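Local coordinates for protein CalS13 (Micromonospora echinospora, PDB 4ZAS) that probably transfers an amino group to a nucleotide-linked keto sugar, using pyridoxal 5'-phosphate as cofactor, at residues M29-M37 against D344-V352; Q196-G204 against D319-M327. All blocks are in the same frame, centred on the assembly; numbering follows the deposited sequence.

Interaction 1: residues M29-M37 against D344-V352. With T46 (dTDP-4-keto-6-deoxyglucose), chain H.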
loop_
_atom_site.group_PDB
_atom_site.type_symbol
_atom_site.label_atom_id
_atom_site.label_comp_id
_atom_site.label_asym_id
_atom_site.label_seq_id
_atom_site.Cartn_x
_atom_site.Cartn_y
_atom_site.Cartn_z
ATOM N N MET A 29 28.811 -3.767 -12.819
ATOM C CA MET A 29 28.733 -4.575 -14.037
ATOM C C MET A 29 28.426 -6.051 -13.715
ATOM O O MET A 29 27.846 -6.770 -14.533
ATOM C CB MET A 29 30.006 -4.442 -14.859
ATOM C CG MET A 29 29.974 -5.255 -16.128
ATOM S SD MET A 29 31.035 -4.579 -17.424
ATOM C CE MET A 29 30.222 -3.010 -17.742
ATOM N N ILE A 30 28.866 -6.523 -12.554
ATOM C CA ILE A 30 28.272 -7.731 -11.990
ATOM C C ILE A 30 27.327 -7.248 -10.903
ATOM O O ILE A 30 27.781 -6.792 -9.853
ATOM C CB ILE A 30 29.261 -8.705 -11.380
ATOM C CG1 ILE A 30 30.217 -9.291 -12.412
ATOM C CG2 ILE A 30 28.491 -9.826 -10.740
ATOM C CD1 ILE A 30 31.196 -10.278 -11.780
ATOM N N PRO A 31 26.013 -7.273 -11.169
ATOM C CA PRO A 31 25.093 -6.643 -10.213
ATOM C C PRO A 31 24.816 -7.511 -8.990
ATOM O O PRO A 31 24.912 -8.735 -9.069
ATOM C CB PRO A 31 23.829 -6.430 -11.046
ATOM C CG PRO A 31 23.854 -7.574 -12.019
ATOM C CD PRO A 31 25.305 -7.822 -12.340
ATOM N N LEU A 32 24.468 -6.867 -7.881
ATOM C CA LEU A 32 24.111 -7.547 -6.641
ATOM C C LEU A 32 22.659 -8.087 -6.650
ATOM O O LEU A 32 22.331 -9.086 -5.988
ATOM C CB LEU A 32 24.328 -6.586 -5.464
ATOM C CG LEU A 32 24.058 -7.076 -4.036
ATOM C CD1 LEU A 32 24.955 -8.259 -3.719
ATOM C CD2 LEU A 32 24.348 -5.942 -3.083
ATOM N N SER A 33 21.791 -7.426 -7.404
ATOM C CA SER A 33 20.391 -7.836 -7.492
ATOM C C SER A 33 19.902 -7.701 -8.921
ATOM O O SER A 33 20.401 -6.867 -9.681
ATOM C CB SER A 33 19.514 -6.994 -6.563
ATOM O OG SER A 33 19.785 -7.268 -5.201
ATOM N N LYS A 34 18.898 -8.490 -9.277
ATOM C CA LYS A 34 18.391 -8.442 -10.640
ATOM C C LYS A 34 16.929 -8.872 -10.677
ATOM O O LYS A 34 16.508 -9.730 -9.899
ATOM C CB LYS A 34 19.240 -9.321 -11.552
ATOM C CG LYS A 34 18.951 -9.141 -13.027
ATOM C CD LYS A 34 19.889 -9.978 -13.894
ATOM C CE LYS A 34 20.833 -9.108 -14.666
ATOM N NZ LYS A 34 20.096 -8.378 -15.711
ATOM N N VAL A 35 16.149 -8.233 -11.545
ATOM C CA VAL A 35 14.743 -8.582 -11.715
ATOM C C VAL A 35 14.601 -9.924 -12.426
ATOM O O VAL A 35 15.175 -10.131 -13.486
ATOM C CB VAL A 35 13.989 -7.486 -12.499
ATOM C CG1 VAL A 35 12.590 -7.952 -12.858
ATOM C CG2 VAL A 35 13.948 -6.199 -11.707
ATOM N N ALA A 36 13.841 -10.837 -11.834
ATOM C CA ALA A 36 13.586 -12.125 -12.468
ATOM C C ALA A 36 12.178 -12.180 -13.064
ATOM O O ALA A 36 11.205 -12.381 -12.352
ATOM C CB ALA A 36 13.782 -13.259 -11.476
ATOM N N MET A 37 12.078 -12.014 -14.376
ATOM C CA MET A 37 10.790 -12.020 -15.050
ATOM C C MET A 37 10.772 -13.107 -16.123
ATOM O O MET A 37 11.601 -13.109 -17.028
ATOM C CB MET A 37 10.502 -10.663 -15.693
ATOM C CG MET A 37 9.048 -10.477 -16.078
ATOM S SD MET A 37 8.020 -10.345 -14.599
ATOM C CE MET A 37 8.743 -8.913 -13.838
ATOM N N ASP A 344 36.095 -1.736 -8.625
ATOM C CA ASP A 344 37.042 -1.573 -9.730
ATOM C C ASP A 344 37.084 -2.784 -10.659
ATOM O O ASP A 344 37.429 -2.660 -11.830
ATOM C CB ASP A 344 38.444 -1.319 -9.187
ATOM C CG ASP A 344 38.545 -0.021 -8.407
ATOM O OD1 ASP A 344 37.573 0.771 -8.407
ATOM O OD2 ASP A 344 39.614 0.222 -7.809
ATOM N N ALA A 345 36.745 -3.950 -10.124
ATOM C CA ALA A 345 36.705 -5.181 -10.901
ATOM C C ALA A 345 35.311 -5.410 -11.493
ATOM O O ALA A 345 35.044 -6.441 -12.118
ATOM C CB ALA A 345 37.128 -6.362 -10.036
ATOM N N GLY A 346 34.422 -4.444 -11.299
ATOM C CA GLY A 346 33.099 -4.542 -11.872
ATOM C C GLY A 346 32.149 -5.397 -11.078
ATOM O O GLY A 346 31.195 -5.967 -11.613
ATOM N N ILE A 347 32.405 -5.476 -9.783
ATOM C CA ILE A 347 31.585 -6.278 -8.906
ATOM C C ILE A 347 30.823 -5.365 -7.961
ATOM O O ILE A 347 31.414 -4.596 -7.202
ATOM C CB ILE A 347 32.434 -7.287 -8.145
ATOM C CG1 ILE A 347 33.175 -8.170 -9.138
ATOM C CG2 ILE A 347 31.553 -8.117 -7.212
ATOM C CD1 ILE A 347 34.375 -8.855 -8.524
ATOM N N ALA A 348 29.504 -5.397 -8.066
ATOM C CA ALA A 348 28.676 -4.613 -7.177
ATOM C C ALA A 348 28.668 -5.236 -5.794
ATOM O O ALA A 348 28.634 -6.451 -5.655
ATOM C CB ALA A 348 27.278 -4.500 -7.717
ATOM N N THR A 349 28.615 -4.389 -4.781
ATOM C CA THR A 349 28.777 -4.792 -3.402
ATOM C C THR A 349 27.987 -3.814 -2.527
ATOM O O THR A 349 27.968 -2.626 -2.843
ATOM C CB THR A 349 30.281 -4.797 -3.058
ATOM O OG1 THR A 349 30.813 -6.109 -3.288
ATOM C CG2 THR A 349 30.526 -4.419 -1.644
ATOM N N SER A 350 27.325 -4.273 -1.456
ATOM C CA SER A 350 26.558 -3.320 -0.632
ATOM C C SER A 350 26.349 -3.727 0.828
ATOM O O SER A 350 26.284 -4.907 1.158
ATOM C CB SER A 350 25.185 -3.046 -1.258
ATOM O OG SER A 350 24.459 -2.093 -0.491
ATOM N N VAL A 351 26.236 -2.722 1.694
ATOM C CA VAL A 351 25.858 -2.923 3.094
ATOM C C VAL A 351 24.355 -3.193 3.196
ATOM O O VAL A 351 23.884 -3.700 4.207
ATOM C CB VAL A 351 26.263 -1.697 3.956
ATOM C CG1 VAL A 351 25.912 -1.903 5.430
ATOM C CG2 VAL A 351 27.746 -1.409 3.805
ATOM N N VAL A 352 23.630 -2.848 2.127
ATOM C CA VAL A 352 22.182 -3.065 1.965
ATOM C C VAL A 352 21.282 -2.111 2.769
ATOM O O VAL A 352 20.462 -1.389 2.181
ATOM C CB VAL A 352 21.818 -4.509 2.277
ATOM C CG1 VAL A 352 20.294 -4.697 2.221
ATOM C CG2 VAL A 352 22.532 -5.420 1.301
HETATM C C4 T46 H . 14.678 -3.471 0.091
HETATM C C5 T46 H . 16.230 -3.521 -0.041
HETATM C C6 T46 H . 16.729 -4.618 0.851
HETATM C C21 T46 H . 16.765 -3.232 -10.770
HETATM O O21 T46 H . 17.527 -3.589 -11.619
HETATM N N31 T46 H . 15.268 -3.068 -10.989
HETATM C C41 T46 H . 14.363 -2.631 -9.931
HETATM O O41 T46 H . 13.209 -2.526 -10.161
HETATM C C51 T46 H . 14.869 -2.331 -8.595
HETATM C C5A T46 H . 13.870 -1.872 -7.489
HETATM C C61 T46 H . 16.314 -2.472 -8.316
HETATM N N11 T46 H . 17.241 -2.912 -9.365
HETATM C C1, T46 H . 18.704 -3.062 -9.145
HETATM C C2, T46 H . 19.254 -1.834 -9.016
HETATM C C3, T46 H . 20.285 -1.878 -7.739
HETATM O O3, T46 H . 21.630 -2.075 -8.277
HETATM O O4, T46 H . 19.044 -3.861 -7.911
HETATM C C4, T46 H . 19.959 -2.872 -7.000
HETATM C C5, T46 H . 19.163 -2.411 -5.760
HETATM O O5, T46 H . 18.152 -1.488 -6.184
HETATM P P T46 H . 17.606 -0.377 -5.076
HETATM O O1P T46 H . 18.208 0.987 -5.383
HETATM O O2P T46 H . 16.097 -0.328 -5.139
HETATM O OPP T46 H . 18.079 -0.937 -3.567
HETATM P P2 T46 H . 17.412 -0.507 -2.080
HETATM O O4P T46 H . 18.461 -0.581 -0.976
HETATM O O3P T46 H . 16.851 0.897 -2.191
HETATM O O1 T46 H . 16.153 -1.495 -1.682
HETATM C C1 T46 H . 16.030 -2.718 -2.295
HETATM C C2 T46 H . 14.550 -2.935 -2.378
HETATM O O2 T46 H . 13.991 -1.923 -3.282
HETATM C C3 T46 H . 13.982 -2.727 -1.032
HETATM O O3 T46 H . 12.563 -3.059 -1.033
HETATM O O4 T46 H . 14.121 -3.938 1.016
HETATM O O5 T46 H . 16.671 -3.715 -1.422
#
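Ile30 and Ile347 lie side by side and point the same way, the CD1 methyl of Ile30 resting against CG1 of Ile347 at 3.9 Å. Ile30 uses both its N and its O, bonding the residues on either side of Ile347, which makes a single, isolated bridge: Ile30 N gives to Gly346 O at 2.6 Å, the donor nearly in line with the carbonyl, and Ala348 N gives to Ile30 O at 2.8 Å, in the carbonyl plane. Branched isoleucines suit these buried bridged positions: Ile347 packs on Leu342 of helix 335-344 and on His395 and Thr399 of helix 390-401, Ile30 on Leu388 and Asp392. Gly346 ends helix 335-344 in a Schellman motif, whose positive phi, 81°, suits glycine.

Ala348 points its CB at the other segment, 3.2 Å from Ile30 O, where a small side chain fits. Further on, Leu32 carries the packing. With CG anti to the backbone N (chi1 -178°), it extends its CD2 methyl to CB of Ser350, 3.5 Å away. The hydroxyl of Ser350 is occupied otherwise, accepting from Val352 N at 2.8 Å in an ST turn and bonding to Ile258 O of the second subunit.

Beyond the bridge the paths diverge, yet both reach the sugar nucleotide: Val35 CG2 lies 3.5 Å from N31 of the thymine ring, and Val352 CG1 touches the sugar methyl C6. Between the two segments, then, hydrogen bonding is left to the backbones and the side chains meet by apolar packing, while Val35 and Val352 offer the ligand hydrocarbon surface.

Interaction 2: residues Q196-G204 against D319-M327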
loop_
_atom_site.group_PDB
_atom_site.type_symbol
_atom_site.label_atom_id
_atom_site.label_comp_id
_atom_site.label_asym_id
_atom_site.label_seq_id
_atom_site.Cartn_x
_atom_site.Cartn_y
_atom_site.Cartn_z
ATOM N N GLN A 196 13.208 -12.048 2.206
ATOM C CA GLN A 196 14.284 -12.481 1.329
ATOM C C GLN A 196 14.393 -13.989 1.305
ATOM O O GLN A 196 15.372 -14.537 0.803
ATOM C CB GLN A 196 15.608 -11.872 1.766
ATOM C CG GLN A 196 15.532 -10.404 2.002
ATOM C CD GLN A 196 16.779 -9.855 2.640
ATOM O OE1 GLN A 196 17.637 -10.605 3.063
ATOM N NE2 GLN A 196 16.910 -8.532 2.665
ATOM N N ALA A 197 13.406 -14.658 1.885
ATOM C CA ALA A 197 13.555 -16.067 2.234
ATOM C C ALA A 197 12.736 -17.009 1.384
ATOM O O ALA A 197 12.560 -18.156 1.764
ATOM C CB ALA A 197 13.187 -16.268 3.699
ATOM N N TRP A 198 12.231 -16.558 0.243
ATOM C CA TRP A 198 11.491 -17.481 -0.607
ATOM C C TRP A 198 12.360 -18.679 -0.948
ATOM O O TRP A 198 13.466 -18.521 -1.432
ATOM C CB TRP A 198 11.007 -16.823 -1.909
ATOM C CG TRP A 198 10.475 -17.890 -2.827
ATOM C CD1 TRP A 198 11.193 -18.650 -3.703
ATOM C CD2 TRP A 198 9.124 -18.339 -2.926
ATOM N NE1 TRP A 198 10.375 -19.551 -4.330
ATOM C CE2 TRP A 198 9.096 -19.375 -3.880
ATOM C CE3 TRP A 198 7.935 -17.971 -2.294
ATOM C CZ2 TRP A 198 7.928 -20.036 -4.231
ATOM C CZ3 TRP A 198 6.778 -18.636 -2.634
ATOM C CH2 TRP A 198 6.780 -19.657 -3.597
ATOM N N GLY A 199 11.854 -19.879 -0.708
ATOM C CA GLY A 199 12.588 -21.077 -1.055
ATOM C C GLY A 199 13.367 -21.609 0.130
ATOM O O GLY A 199 13.774 -22.776 0.158
ATOM N N ALA A 200 13.603 -20.748 1.113
ATOM C CA ALA A 200 14.368 -21.176 2.275
ATOM C C ALA A 200 13.616 -22.289 2.982
ATOM O O ALA A 200 12.383 -22.326 2.982
ATOM C CB ALA A 200 14.636 -20.010 3.216
ATOM N N THR A 201 14.372 -23.214 3.558
ATOM C CA THR A 201 13.800 -24.368 4.220
ATOM C C THR A 201 14.412 -24.477 5.619
ATOM O O THR A 201 15.567 -24.121 5.815
ATOM C CB THR A 201 14.015 -25.639 3.369
ATOM O OG1 THR A 201 12.748 -26.254 3.127
ATOM C CG2 THR A 201 14.952 -26.639 4.025
ATOM N N TYR A 202 13.613 -24.885 6.602
ATOM C CA TYR A 202 14.106 -25.059 7.963
ATOM C C TYR A 202 13.640 -26.370 8.588
ATOM O O TYR A 202 12.452 -26.663 8.655
ATOM C CB TYR A 202 13.704 -23.878 8.842
ATOM C CG TYR A 202 14.067 -24.079 10.296
ATOM C CD1 TYR A 202 15.385 -24.018 10.722
ATOM C CD2 TYR A 202 13.090 -24.325 11.243
ATOM C CE1 TYR A 202 15.713 -24.202 12.059
ATOM C CE2 TYR A 202 13.407 -24.508 12.577
ATOM C CZ TYR A 202 14.712 -24.451 12.981
ATOM O OH TYR A 202 15.007 -24.641 14.314
ATOM N N ARG A 203 14.601 -27.163 9.035
ATOM C CA ARG A 203 14.320 -28.476 9.571
ATOM C C ARG A 203 13.525 -29.315 8.581
ATOM O O ARG A 203 12.702 -30.125 8.961
ATOM C CB ARG A 203 13.558 -28.328 10.885
ATOM C CG ARG A 203 14.394 -27.702 11.980
ATOM C CD ARG A 203 14.632 -28.744 12.990
ATOM N NE ARG A 203 16.029 -28.965 13.284
ATOM C CZ ARG A 203 16.454 -29.999 13.989
ATOM N NH1 ARG A 203 15.580 -30.901 14.414
ATOM N NH2 ARG A 203 17.743 -30.143 14.235
ATOM N N GLY A 204 13.821 -29.149 7.302
ATOM C CA GLY A 204 13.217 -29.977 6.277
ATOM C C GLY A 204 11.912 -29.452 5.707
ATOM O O GLY A 204 11.404 -29.991 4.734
ATOM N N ASP A 319 23.366 -27.623 9.468
ATOM C CA ASP A 319 22.979 -28.747 8.620
ATOM C C ASP A 319 21.472 -28.883 8.520
ATOM O O ASP A 319 20.949 -29.482 7.576
ATOM C CB ASP A 319 23.525 -30.051 9.195
ATOM C CG ASP A 319 25.027 -30.122 9.151
ATOM O OD1 ASP A 319 25.627 -29.553 8.215
ATOM O OD2 ASP A 319 25.609 -30.750 10.060
ATOM N N ASP A 320 20.774 -28.321 9.502
ATOM C CA ASP A 320 19.360 -28.607 9.663
ATOM C C ASP A 320 18.505 -27.542 8.993
ATOM O O ASP A 320 17.339 -27.364 9.345
ATOM C CB ASP A 320 19.019 -28.719 11.150
ATOM C CG ASP A 320 19.130 -27.381 11.886
ATOM O OD1 ASP A 320 19.688 -26.392 11.332
ATOM O OD2 ASP A 320 18.669 -27.331 13.047
ATOM N N ARG A 321 19.093 -26.812 8.056
ATOM C CA ARG A 321 18.336 -25.811 7.305
ATOM C C ARG A 321 18.999 -25.575 5.970
ATOM O O ARG A 321 20.176 -25.823 5.811
ATOM C CB ARG A 321 18.216 -24.490 8.073
ATOM C CG ARG A 321 19.485 -23.671 8.142
ATOM C CD ARG A 321 19.451 -22.745 9.338
ATOM N NE ARG A 321 19.488 -23.539 10.559
ATOM C CZ ARG A 321 19.552 -23.029 11.782
ATOM N NH1 ARG A 321 19.579 -21.719 11.932
ATOM N NH2 ARG A 321 19.605 -23.828 12.851
ATOM N N GLU A 322 18.220 -25.103 5.010
ATOM C CA GLU A 322 18.695 -24.867 3.655
ATOM C C GLU A 322 18.438 -23.425 3.245
ATOM O O GLU A 322 17.343 -23.086 2.800
ATOM C CB GLU A 322 18.016 -25.825 2.693
ATOM C CG GLU A 322 18.947 -26.506 1.737
ATOM C CD GLU A 322 18.220 -27.531 0.907
ATOM O OE1 GLU A 322 17.032 -27.801 1.205
ATOM O OE2 GLU A 322 18.825 -28.046 -0.053
ATOM N N PRO A 323 19.445 -22.566 3.416
ATOM C CA PRO A 323 19.350 -21.127 3.159
ATOM C C PRO A 323 19.053 -20.793 1.707
ATOM O O PRO A 323 19.319 -21.604 0.818
ATOM C CB PRO A 323 20.730 -20.609 3.561
ATOM C CG PRO A 323 21.250 -21.617 4.495
ATOM C CD PRO A 323 20.731 -22.932 4.032
ATOM N N ALA A 324 18.501 -19.601 1.484
ATOM C CA ALA A 324 18.111 -19.164 0.143
ATOM C C ALA A 324 19.192 -18.335 -0.516
ATOM O O ALA A 324 19.179 -18.167 -1.732
ATOM C CB ALA A 324 16.800 -18.366 0.189
ATOM N N PHE A 325 20.087 -17.773 0.293
ATOM C CA PHE A 325 21.210 -16.984 -0.209
ATOM C C PHE A 325 20.802 -15.941 -1.246
ATOM O O PHE A 325 21.290 -15.959 -2.372
ATOM C CB PHE A 325 22.279 -17.906 -0.800
ATOM C CG PHE A 325 22.979 -18.758 0.228
ATOM C CD1 PHE A 325 23.932 -18.202 1.062
ATOM C CD2 PHE A 325 22.695 -20.106 0.345
ATOM C CE1 PHE A 325 24.581 -18.971 1.997
ATOM C CE2 PHE A 325 23.337 -20.880 1.280
ATOM C CZ PHE A 325 24.285 -20.312 2.106
ATOM N N TRP A 326 19.905 -15.036 -0.862
ATOM C CA TRP A 326 19.458 -13.955 -1.742
ATOM C C TRP A 326 20.635 -13.078 -2.151
ATOM O O TRP A 326 20.709 -12.586 -3.288
ATOM C CB TRP A 326 18.393 -13.105 -1.052
ATOM C CG TRP A 326 17.790 -12.080 -1.949
ATOM C CD1 TRP A 326 17.248 -12.291 -3.188
ATOM C CD2 TRP A 326 17.656 -10.681 -1.685
ATOM N NE1 TRP A 326 16.777 -11.110 -3.701
ATOM C CE2 TRP A 326 17.014 -10.105 -2.798
ATOM C CE3 TRP A 326 18.004 -9.861 -0.613
ATOM C CZ2 TRP A 326 16.726 -8.747 -2.872
ATOM C CZ3 TRP A 326 17.709 -8.502 -0.688
ATOM C CH2 TRP A 326 17.082 -7.965 -1.807
ATOM N N MET A 327 21.502 -12.832 -1.171
ATOM C CA MET A 327 22.815 -12.247 -1.380
ATOM C C MET A 327 23.789 -13.089 -0.567
ATOM O O MET A 327 23.366 -13.871 0.260
ATOM C CB MET A 327 22.836 -10.777 -0.954
ATOM C CG MET A 327 21.994 -9.890 -1.843
ATOM S SD MET A 327 21.921 -8.164 -1.324
ATOM C CE MET A 327 21.059 -8.323 0.213
#
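Tyr202 and Arg321 present their flat groups to each other at 83°. CE1 of the ring stands over one face of the Arg321 guanidinium, 3.8 Å above its plane, while the Arg321 NH2 lies in the plane of the ring, at its edge. One face of the tyrosine carries CG of Arg203, and its hydroxyl reaches Asn171 N. Arg321 turns its own edge to Asp320, with NE and NH2 both gripping OD1 from the syn side. The other carboxylate oxygen, OD2, is met on its anti side by Arg203: Asp320 OD2 lies at the guanidinium edge of Arg203, 3.1 Å from NE and 3.2 Å from NH2, the two planes 86° apart. Asp320 thus sits between two arginines and would be expected to stay ionised.

Beside this network runs a short antiparallel ladder, joined to it by the bond from Arg203 N to Asp320 O (2.8 Å). Thr201 and Glu322 form its hydrogen-bonded pair, with Thr201 N to Glu322 O at 3.1 Å and Glu322 N to Thr201 O at 2.9 Å; Tyr202 and Arg321 follow as a non-hydrogen-bonded pair. With strand 205-206 these make a small three-stranded sheet, separate from the seven-stranded mixed sheet of the chain. Thr201 and Glu322 point to the face away from Tyr202, where Thr201 CG2 packs on the glutamate CB.

Before the ladder, a type II turn from Ala197 to Ala200 has Gly199 at its positive-phi position, and the small Ala200 and Ala324 let the chains close to a CB–CB distance of 4.1 Å. At the far end Gln196 crosses Trp326 at about a right angle, its amide, tilted 39° from the indole, packing against CE3 and CZ3 (NE2 to CZ3 3.4 Å). OE1 is bonded to Leu164 N and NE2 to O3 of the pyridoxal-phosphate lysine at position 222, and Trp326 NE1 gives to Ile221 O.

How the interactions relate
The two contacts meet where 319-327 comes against both 29-37 and 344-352: Met327 packs with CE on Val352 CG2 and with SD on Leu32, and Trp326 lies beside Ser33. Val35, Val352 and Trp326 lie by the sugar nucleotide. The centres are 21 Å apart, and interaction 2 is the nearer to the middle of the chain. Interaction 1 joins the N-terminal loop to the end of helix 335-344, and its Ser350 bonds to Ile258 of the second subunit; its chemistry is apolar packing round one bridge. Interaction 2 touches no other chain of the assembly. It changes along its length, from an ionic cluster with exposed Arg203 to a buried cofactor-side end at Gln196 and Trp326.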